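Local structure of AlkZ (Streptomyces sahachiroi, 5UUJ) at residues 133-138 and 177-182; 281-286 and 355-360; 334-339 and 365-370. The protein is a member of the AlkZ-like family of DNA glycosylases, helix-rich proteins probably built on winged helix-turn-helix elements. All coordinates share one frame; numbering follows the deposited sequence.

Contact 1. Residues 133-138 and 177-182; sequences GVVLTR and HGPNRG
R181 and T137 make the closest side-chain contact here: the methyl CG2 of T137 sits 3.5 Å above one face of the R181 guanidinium, offset toward its rim, where NH1 is the nearest atom at 3.6 Å. The two side chains cross at about a right angle. In the arginine, CG is anti to the backbone N (chi1 -169°), and a bend at chi3 (-56°) turns NE off the extended line. Threonine suits this place because its two branches do different work. While CG2 packs on the flat cation, OG1 lies between the backbone N and the carbonyl carbon (chi1 65°) and, as the N-cap of helix 138-146, accepts from the backbone N of E140.

Strand 136-137, that helix, the helices after it and the hairpin of strands 176-177 and 186-188 follow one another as in a winged helix; 178-182 would then begin the wing loop.

Polar partners come to the edge of the same guanidinium, at NH2. V135 O lies in its plane, 3.5 Å from R181 NH2, an approach that falls short of a hydrogen bond; the charge is met by E140, whose OE1 forms a salt bridge with NH2.

Apolar packing is thin, with V135 CG1 4.4 Å from P179 CD. G178, lacking a CB, keeps clear a spot that would be crowded by both V135 CG1 and the proline ring.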
loop_
_atom_site.group_PDB
_atom_site.type_symbol
_atom_site.label_atom_id
_atom_site.label_comp_id
_atom_site.label_asym_id
_atom_site.label_seq_id
_atom_site.Cartn_x
_atom_site.Cartn_y
_atom_site.Cartn_z
ATOM N N GLY A 133 -20.835 6.777 -14.794
ATOM C CA GLY A 133 -20.494 7.068 -16.175
ATOM C C GLY A 133 -20.161 8.533 -16.383
ATOM O O GLY A 133 -20.266 9.054 -17.496
ATOM N N VAL A 134 -19.756 9.190 -15.299
ATOM C CA VAL A 134 -19.471 10.620 -15.303
ATOM C C VAL A 134 -18.171 10.904 -14.553
ATOM O O VAL A 134 -17.906 10.312 -13.506
ATOM C CB VAL A 134 -20.619 11.421 -14.657
ATOM C CG1 VAL A 134 -20.328 12.915 -14.696
ATOM C CG2 VAL A 134 -21.934 11.120 -15.359
ATOM N N VAL A 135 -17.373 11.817 -15.098
ATOM C CA VAL A 135 -16.091 12.192 -14.512
ATOM C C VAL A 135 -16.125 13.654 -14.066
ATOM O O VAL A 135 -16.371 14.547 -14.875
ATOM C CB VAL A 135 -14.939 11.976 -15.516
ATOM C CG1 VAL A 135 -13.600 12.345 -14.895
ATOM C CG2 VAL A 135 -14.916 10.532 -15.991
ATOM N N LEU A 136 -15.875 13.889 -12.780
ATOM C CA LEU A 136 -15.957 15.232 -12.205
ATOM C C LEU A 136 -14.775 15.541 -11.301
ATOM O O LEU A 136 -14.260 14.661 -10.611
ATOM C CB LEU A 136 -17.250 15.397 -11.400
ATOM C CG LEU A 136 -18.583 15.209 -12.121
ATOM C CD1 LEU A 136 -19.723 15.281 -11.118
ATOM C CD2 LEU A 136 -18.766 16.248 -13.211
ATOM N N THR A 137 -14.357 16.802 -11.298
ATOM C CA THR A 137 -13.386 17.276 -10.322
ATOM C C THR A 137 -14.048 17.309 -8.948
ATOM O O THR A 137 -15.256 17.098 -8.833
ATOM C CB THR A 137 -12.854 18.680 -10.670
ATOM O OG1 THR A 137 -13.922 19.631 -10.595
ATOM C CG2 THR A 137 -12.260 18.702 -12.070
ATOM N N ARG A 138 -13.262 17.567 -7.908
ATOM C CA ARG A 138 -13.809 17.700 -6.563
ATOM C C ARG A 138 -14.849 18.813 -6.520
ATOM O O ARG A 138 -15.966 18.614 -6.046
ATOM C CB ARG A 138 -12.697 17.982 -5.554
ATOM C CG ARG A 138 -13.193 18.325 -4.153
ATOM C CD ARG A 138 -12.035 18.643 -3.220
ATOM N NE ARG A 138 -11.209 19.735 -3.738
ATOM C CZ ARG A 138 -11.387 21.024 -3.458
ATOM N NH1 ARG A 138 -12.363 21.416 -2.647
ATOM N NH2 ARG A 138 -10.577 21.930 -3.990
ATOM N N HIS A 177 -10.561 7.501 -8.417
ATOM C CA HIS A 177 -10.024 8.463 -9.370
ATOM C C HIS A 177 -10.479 8.140 -10.787
ATOM O O HIS A 177 -10.517 6.977 -11.189
ATOM C CB HIS A 177 -8.496 8.486 -9.335
ATOM C CG HIS A 177 -7.920 9.270 -8.196
ATOM N ND1 HIS A 177 -6.763 10.001 -8.315
ATOM C CD2 HIS A 177 -8.341 9.427 -6.920
ATOM C CE1 HIS A 177 -6.489 10.583 -7.159
ATOM N NE2 HIS A 177 -7.434 10.249 -6.296
ATOM N N GLY A 178 -10.823 9.176 -11.538
ATOM C CA GLY A 178 -10.978 9.055 -12.974
ATOM C C GLY A 178 -9.667 9.464 -13.612
ATOM O O GLY A 178 -8.681 9.689 -12.909
ATOM N N PRO A 179 -9.641 9.561 -14.946
ATOM C CA PRO A 179 -8.446 10.090 -15.606
ATOM C C PRO A 179 -8.225 11.542 -15.205
ATOM O O PRO A 179 -9.200 12.280 -15.077
ATOM C CB PRO A 179 -8.775 9.970 -17.101
ATOM C CG PRO A 179 -9.950 9.029 -17.177
ATOM C CD PRO A 179 -10.703 9.224 -15.908
ATOM N N ASN A 180 -6.977 11.944 -14.989
ATOM C CA ASN A 180 -6.698 13.336 -14.666
ATOM C C ASN A 180 -7.112 14.240 -15.814
ATOM O O ASN A 180 -6.873 13.924 -16.980
ATOM C CB ASN A 180 -5.216 13.543 -14.350
ATOM C CG ASN A 180 -4.790 12.869 -13.060
ATOM O OD1 ASN A 180 -5.620 12.518 -12.222
ATOM N ND2 ASN A 180 -3.486 12.691 -12.893
ATOM N N ARG A 181 -7.757 15.352 -15.478
ATOM C CA ARG A 181 -8.053 16.394 -16.451
ATOM C C ARG A 181 -6.948 17.436 -16.359
ATOM O O ARG A 181 -6.976 18.309 -15.492
ATOM C CB ARG A 181 -9.422 17.019 -16.191
ATOM C CG ARG A 181 -9.909 17.927 -17.307
ATOM C CD ARG A 181 -11.160 18.676 -16.891
ATOM N NE ARG A 181 -12.223 17.771 -16.462
ATOM C CZ ARG A 181 -13.289 18.146 -15.759
ATOM N NH1 ARG A 181 -13.438 19.413 -15.391
ATOM N NH2 ARG A 181 -14.204 17.250 -15.415
ATOM N N GLY A 182 -5.965 17.329 -17.246
ATOM C CA GLY A 182 -4.761 18.124 -17.131
ATOM C C GLY A 182 -4.048 17.774 -15.840
ATOM O O GLY A 182 -3.615 16.635 -15.651
#

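Contact 2. Residues 281-286 and 355-360; sequences IRLLGG and EKEAAH
E357 reaches strand 281-284 through two bends: CG is anti to the carbonyl carbon and chi2 folds CD back. R282, whose CB points away from the helix, is bent at chi2 (72°), which brings CD to 3.6 Å from E357 OE1. That oxygen accepts from L283 N at 2.8 Å in a nearly straight bond (168°), met on the anti side and somewhat out of the carboxylate plane. It also makes a long salt bridge with R282 NE, 3.5 Å away, and takes a hydrogen from water 1, which donates to L283 O and accepts from R282 NE.

Strand 281-284 is an edge of the mixed five-stranded sheet: R282 and L284 bond to strand 320-323, so glutamate and water serve the L283 N-H and C=O facing the other way. Helix 351-365 packs on the sheet here, the axes of 281-284 and 355-360 approaching to 8.2 Å. Leucine suits position 283, where CB points toward the helix and CD1 packs on both E357 CB, at 3.7 Å, and L338 in a buried interface.

E357 OE2 also pairs with R25, and R282 NH1 with E23, which probably offsets the nearness of the two arginines. The H360 ring stands nearly perpendicular to the guanidinium (85°), its NE2 bonded to L54 O.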
loop_
_atom_site.group_PDB
_atom_site.type_symbol
_atom_site.label_atom_id
_atom_site.label_comp_id
_atom_site.label_asym_id
_atom_site.label_seq_id
_atom_site.Cartn_x
_atom_site.Cartn_y
_atom_site.Cartn_z
ATOM N N ILE A 281 22.497 -6.233 -1.172
ATOM C CA ILE A 281 22.022 -4.863 -1.012
ATOM C C ILE A 281 20.844 -4.590 -1.937
ATOM O O ILE A 281 20.806 -5.062 -3.074
ATOM C CB ILE A 281 23.138 -3.838 -1.308
ATOM C CG1 ILE A 281 24.376 -4.123 -0.455
ATOM C CG2 ILE A 281 22.645 -2.411 -1.074
ATOM C CD1 ILE A 281 24.137 -4.056 1.034
ATOM N N ARG A 282 19.890 -3.813 -1.440
ATOM C CA ARG A 282 18.759 -3.374 -2.240
ATOM C C ARG A 282 18.445 -1.917 -1.898
ATOM O O ARG A 282 18.397 -1.544 -0.726
ATOM C CB ARG A 282 17.548 -4.277 -1.995
ATOM C CG ARG A 282 16.430 -4.133 -3.008
ATOM C CD ARG A 282 16.781 -4.734 -4.364
ATOM N NE ARG A 282 16.085 -4.015 -5.431
ATOM C CZ ARG A 282 15.499 -4.576 -6.487
ATOM N NH1 ARG A 282 15.505 -5.891 -6.664
ATOM N NH2 ARG A 282 14.897 -3.803 -7.379
ATOM N N LEU A 283 18.267 -1.093 -2.928
ATOM C CA LEU A 283 17.880 0.301 -2.747
ATOM C C LEU A 283 16.417 0.481 -3.124
ATOM O O LEU A 283 16.053 0.387 -4.295
ATOM C CB LEU A 283 18.755 1.237 -3.588
ATOM C CG LEU A 283 20.234 1.349 -3.210
ATOM C CD1 LEU A 283 20.926 2.371 -4.097
ATOM C CD2 LEU A 283 20.408 1.715 -1.750
ATOM N N LEU A 284 15.589 0.739 -2.119
ATOM C CA LEU A 284 14.157 0.897 -2.319
ATOM C C LEU A 284 13.765 2.365 -2.237
ATOM O O LEU A 284 14.334 3.124 -1.454
ATOM C CB LEU A 284 13.384 0.086 -1.277
ATOM C CG LEU A 284 13.778 -1.390 -1.159
ATOM C CD1 LEU A 284 13.006 -2.058 -0.031
ATOM C CD2 LEU A 284 13.551 -2.124 -2.469
ATOM N N GLY A 285 12.791 2.761 -3.051
ATOM C CA GLY A 285 12.281 4.119 -3.024
ATOM C C GLY A 285 11.533 4.405 -1.736
ATOM O O GLY A 285 11.405 3.534 -0.877
ATOM N N GLY A 286 11.040 5.630 -1.596
ATOM C CA GLY A 286 10.286 6.006 -0.418
ATOM C C GLY A 286 8.966 5.263 -0.340
ATOM O O GLY A 286 8.483 4.751 -1.345
ATOM N N GLU A 355 26.869 0.799 -6.237
ATOM C CA GLU A 355 26.903 1.409 -7.561
ATOM C C GLU A 355 26.041 0.638 -8.558
ATOM O O GLU A 355 25.447 1.227 -9.459
ATOM C CB GLU A 355 28.347 1.506 -8.066
ATOM C CG GLU A 355 29.122 2.664 -7.444
ATOM C CD GLU A 355 30.577 2.709 -7.866
ATOM O OE1 GLU A 355 31.256 3.701 -7.526
ATOM O OE2 GLU A 355 31.044 1.758 -8.530
ATOM N N LYS A 356 25.969 -0.679 -8.395
ATOM C CA LYS A 356 25.135 -1.494 -9.268
ATOM C C LYS A 356 23.659 -1.191 -9.019
ATOM O O LYS A 356 22.866 -1.100 -9.956
ATOM C CB LYS A 356 25.422 -2.981 -9.056
ATOM C CG LYS A 356 24.688 -3.906 -10.017
ATOM C CD LYS A 356 24.882 -3.479 -11.469
ATOM C CE LYS A 356 24.425 -4.556 -12.443
ATOM N NZ LYS A 356 25.300 -5.758 -12.399
ATOM N N GLU A 357 23.297 -1.027 -7.752
ATOM C CA GLU A 357 21.937 -0.644 -7.403
ATOM C C GLU A 357 21.621 0.756 -7.922
ATOM O O GLU A 357 20.515 1.012 -8.392
ATOM C CB GLU A 357 21.727 -0.711 -5.889
ATOM C CG GLU A 357 21.374 -2.098 -5.377
ATOM C CD GLU A 357 20.036 -2.585 -5.902
ATOM O OE1 GLU A 357 18.986 -2.137 -5.389
ATOM O OE2 GLU A 357 20.035 -3.412 -6.837
ATOM N N ALA A 358 22.596 1.657 -7.846
ATOM C CA ALA A 358 22.405 3.021 -8.334
ATOM C C ALA A 358 22.069 3.024 -9.825
ATOM O O ALA A 358 21.256 3.825 -10.280
ATOM C CB ALA A 358 23.651 3.864 -8.069
ATOM N N ALA A 359 22.691 2.121 -10.576
ATOM C CA ALA A 359 22.439 2.012 -12.009
ATOM C C ALA A 359 21.021 1.518 -12.274
ATOM O O ALA A 359 20.384 1.918 -13.250
ATOM C CB ALA A 359 23.447 1.084 -12.651
ATOM N N HIS A 360 20.540 0.640 -11.399
ATOM C CA HIS A 360 19.177 0.132 -11.480
ATOM C C HIS A 360 18.185 1.251 -11.155
ATOM O O HIS A 360 17.166 1.407 -11.829
ATOM C CB HIS A 360 19.000 -1.050 -10.526
ATOM C CG HIS A 360 17.699 -1.774 -10.687
ATOM N ND1 HIS A 360 17.390 -2.506 -11.809
ATOM C CD2 HIS A 360 16.637 -1.889 -9.852
ATOM C CE1 HIS A 360 16.187 -3.041 -11.666
ATOM N NE2 HIS A 360 15.712 -2.681 -10.489
HETATM O O HOH W 1 16.785 -1.307 -6.378
#

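Contact 3. Residues 334-339 and 365-370; sequences VDQELV and SGVSRL
L370 and Q336 meet where a leucine methyl lies against the backbone of a turn: CD2 of L370 is 3.5 Å from the backbone O of Q336, and the same methyl is 4.0 Å from Q336 NE2. This is the closely packed half of the contact. L370 is buried and contributes more surface than any other residue here; while CD2 faces the turn, CD1 meets L338 CD1 at 4.2 Å. A branched apolar side chain suits the spot, since each methyl has a different neighbour.

The outer side is looser. Q336 folds back at chi2 (-58°), and its amide NE2 comes 3.7 Å from V367 CG1, polar group against methyl, with the two side chains crossing at a slant. Q336 is exposed and also touches a crystal neighbour, so its pose may owe something to lattice packing. R369, exposed as well, adds little beyond its backbone O, 4.2 Å from Q336 O.

Each segment includes a change of direction. D335 and Q336, both with positive phi, form the type I' corner of a beta hairpin closed by paired backbone bonds between V334 and E337. G366 ends helix 351-365 in a Schellman motif, where the positive phi comes easily to glycine.

Strand 337-342, helix 351-365 and strand 372-374 make a beta-alpha-beta crossover with adjacent parallel strands: L338 bonds through its backbone to P371 and R373, E337 OE1 forms a salt bridge with R373 NE, and L370 packs on V361 and A362 of the helix and on I333 of strand 326-334.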
loop_
_atom_site.group_PDB
_atom_site.type_symbol
_atom_site.label_atom_id
_atom_site.label_comp_id
_atom_site.label_asym_id
_atom_site.label_seq_id
_atom_site.Cartn_x
_atom_site.Cartn_y
_atom_site.Cartn_z
ATOM N N VAL A 334 20.289 13.781 -4.908
ATOM C CA VAL A 334 20.664 15.186 -4.769
ATOM C C VAL A 334 21.595 15.586 -5.912
ATOM O O VAL A 334 22.651 14.978 -6.102
ATOM C CB VAL A 334 21.359 15.455 -3.413
ATOM C CG1 VAL A 334 21.675 16.940 -3.251
ATOM C CG2 VAL A 334 20.493 14.965 -2.262
ATOM N N ASP A 335 21.196 16.607 -6.670
ATOM C CA ASP A 335 21.975 17.075 -7.813
ATOM C C ASP A 335 22.244 15.904 -8.760
ATOM O O ASP A 335 23.344 15.754 -9.294
ATOM C CB ASP A 335 23.283 17.714 -7.336
ATOM C CG ASP A 335 23.922 18.613 -8.384
ATOM O OD1 ASP A 335 23.267 18.931 -9.401
ATOM O OD2 ASP A 335 25.084 19.021 -8.175
ATOM N N GLN A 336 21.223 15.073 -8.946
ATOM C CA GLN A 336 21.311 13.883 -9.789
ATOM C C GLN A 336 22.468 12.975 -9.374
ATOM O O GLN A 336 23.121 12.348 -10.210
ATOM C CB GLN A 336 21.445 14.283 -11.258
ATOM C CG GLN A 336 20.224 15.011 -11.800
ATOM C CD GLN A 336 18.948 14.192 -11.664
ATOM O OE1 GLN A 336 17.915 14.700 -11.226
ATOM N NE2 GLN A 336 19.015 12.918 -12.038
ATOM N N GLU A 337 22.714 12.925 -8.070
ATOM C CA GLU A 337 23.633 11.964 -7.485
ATOM C C GLU A 337 22.879 11.182 -6.417
ATOM O O GLU A 337 22.043 11.744 -5.711
ATOM C CB GLU A 337 24.855 12.659 -6.882
ATOM C CG GLU A 337 25.687 13.443 -7.882
ATOM C CD GLU A 337 26.983 13.956 -7.280
ATOM O OE1 GLU A 337 26.930 14.656 -6.248
ATOM O OE2 GLU A 337 28.060 13.653 -7.836
ATOM N N LEU A 338 23.160 9.888 -6.310
ATOM C CA LEU A 338 22.527 9.067 -5.287
ATOM C C LEU A 338 23.356 9.147 -4.012
ATOM O O LEU A 338 24.428 8.552 -3.915
ATOM C CB LEU A 338 22.375 7.617 -5.759
ATOM C CG LEU A 338 21.259 6.822 -5.067
ATOM C CD1 LEU A 338 20.780 5.683 -5.951
ATOM C CD2 LEU A 338 21.710 6.288 -3.713
ATOM N N VAL A 339 22.853 9.911 -3.045
ATOM C CA VAL A 339 23.540 10.117 -1.780
ATOM C C VAL A 339 23.040 9.120 -0.744
ATOM O O VAL A 339 21.876 9.159 -0.349
ATOM C CB VAL A 339 23.333 11.552 -1.255
ATOM C CG1 VAL A 339 24.100 11.768 0.041
ATOM C CG2 VAL A 339 23.770 12.564 -2.299
ATOM N N SER A 365 14.580 5.746 -12.880
ATOM C CA SER A 365 14.322 7.182 -12.774
ATOM C C SER A 365 14.326 7.862 -14.143
ATOM O O SER A 365 13.975 9.036 -14.263
ATOM C CB SER A 365 15.363 7.851 -11.872
ATOM O OG SER A 365 15.448 7.200 -10.618
ATOM N N GLY A 366 14.735 7.126 -15.171
ATOM C CA GLY A 366 14.765 7.659 -16.521
ATOM C C GLY A 366 15.968 8.543 -16.793
ATOM O O GLY A 366 15.908 9.438 -17.637
ATOM N N VAL A 367 17.061 8.292 -16.080
ATOM C CA VAL A 367 18.312 9.003 -16.311
ATOM C C VAL A 367 19.420 8.007 -16.628
ATOM O O VAL A 367 19.315 6.822 -16.309
ATOM C CB VAL A 367 18.713 9.869 -15.097
ATOM C CG1 VAL A 367 17.645 10.914 -14.827
ATOM C CG2 VAL A 367 18.946 9.008 -13.860
ATOM N N SER A 368 20.483 8.497 -17.255
ATOM C CA SER A 368 21.558 7.639 -17.739
ATOM C C SER A 368 22.488 7.162 -16.629
ATOM O O SER A 368 22.987 6.037 -16.673
ATOM C CB SER A 368 22.372 8.375 -18.803
ATOM O OG SER A 368 23.587 7.700 -19.066
ATOM N N ARG A 369 22.725 8.017 -15.638
ATOM C CA ARG A 369 23.691 7.708 -14.592
ATOM C C ARG A 369 23.356 8.400 -13.281
ATOM O O ARG A 369 22.832 9.514 -13.265
ATOM C CB ARG A 369 25.102 8.116 -15.031
ATOM C CG ARG A 369 26.174 7.080 -14.722
ATOM C CD ARG A 369 27.555 7.709 -14.562
ATOM N NE ARG A 369 27.837 8.728 -15.571
ATOM C CZ ARG A 369 28.261 8.476 -16.807
ATOM N NH1 ARG A 369 28.450 7.225 -17.211
ATOM N NH2 ARG A 369 28.494 9.480 -17.645
ATOM N N LEU A 370 23.668 7.720 -12.183
ATOM C CA LEU A 370 23.576 8.304 -10.854
ATOM C C LEU A 370 24.864 8.028 -10.088
ATOM O O LEU A 370 25.002 6.971 -9.471
ATOM C CB LEU A 370 22.372 7.744 -10.089
ATOM C CG LEU A 370 20.973 8.231 -10.482
ATOM C CD1 LEU A 370 19.924 7.517 -9.642
ATOM C CD2 LEU A 370 20.825 9.742 -10.331
#

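How the contacts relate
Contact 1 comes first along the chain and stands apart: its centre is 35 Å from that of contact 2 and 33 Å from that of contact 3, with nearest atoms about 17 and 18 Å away, and it belongs to a separate three-stranded sheet. Contacts 2 and 3 alternate along the chain, their centres 11 Å apart; contact 2 uses helix 351-365, contact 3 the loop after it, and both reach the five-stranded sheet. They touch, L283 CD1 lying 3.8 Å from L338 CD1 and A358 CB 3.7 Å from L370 O. Helix and loop thus join the sheet's first strand to its hairpin, making the C-terminal part one packed unit distant from the winged-helix-like element.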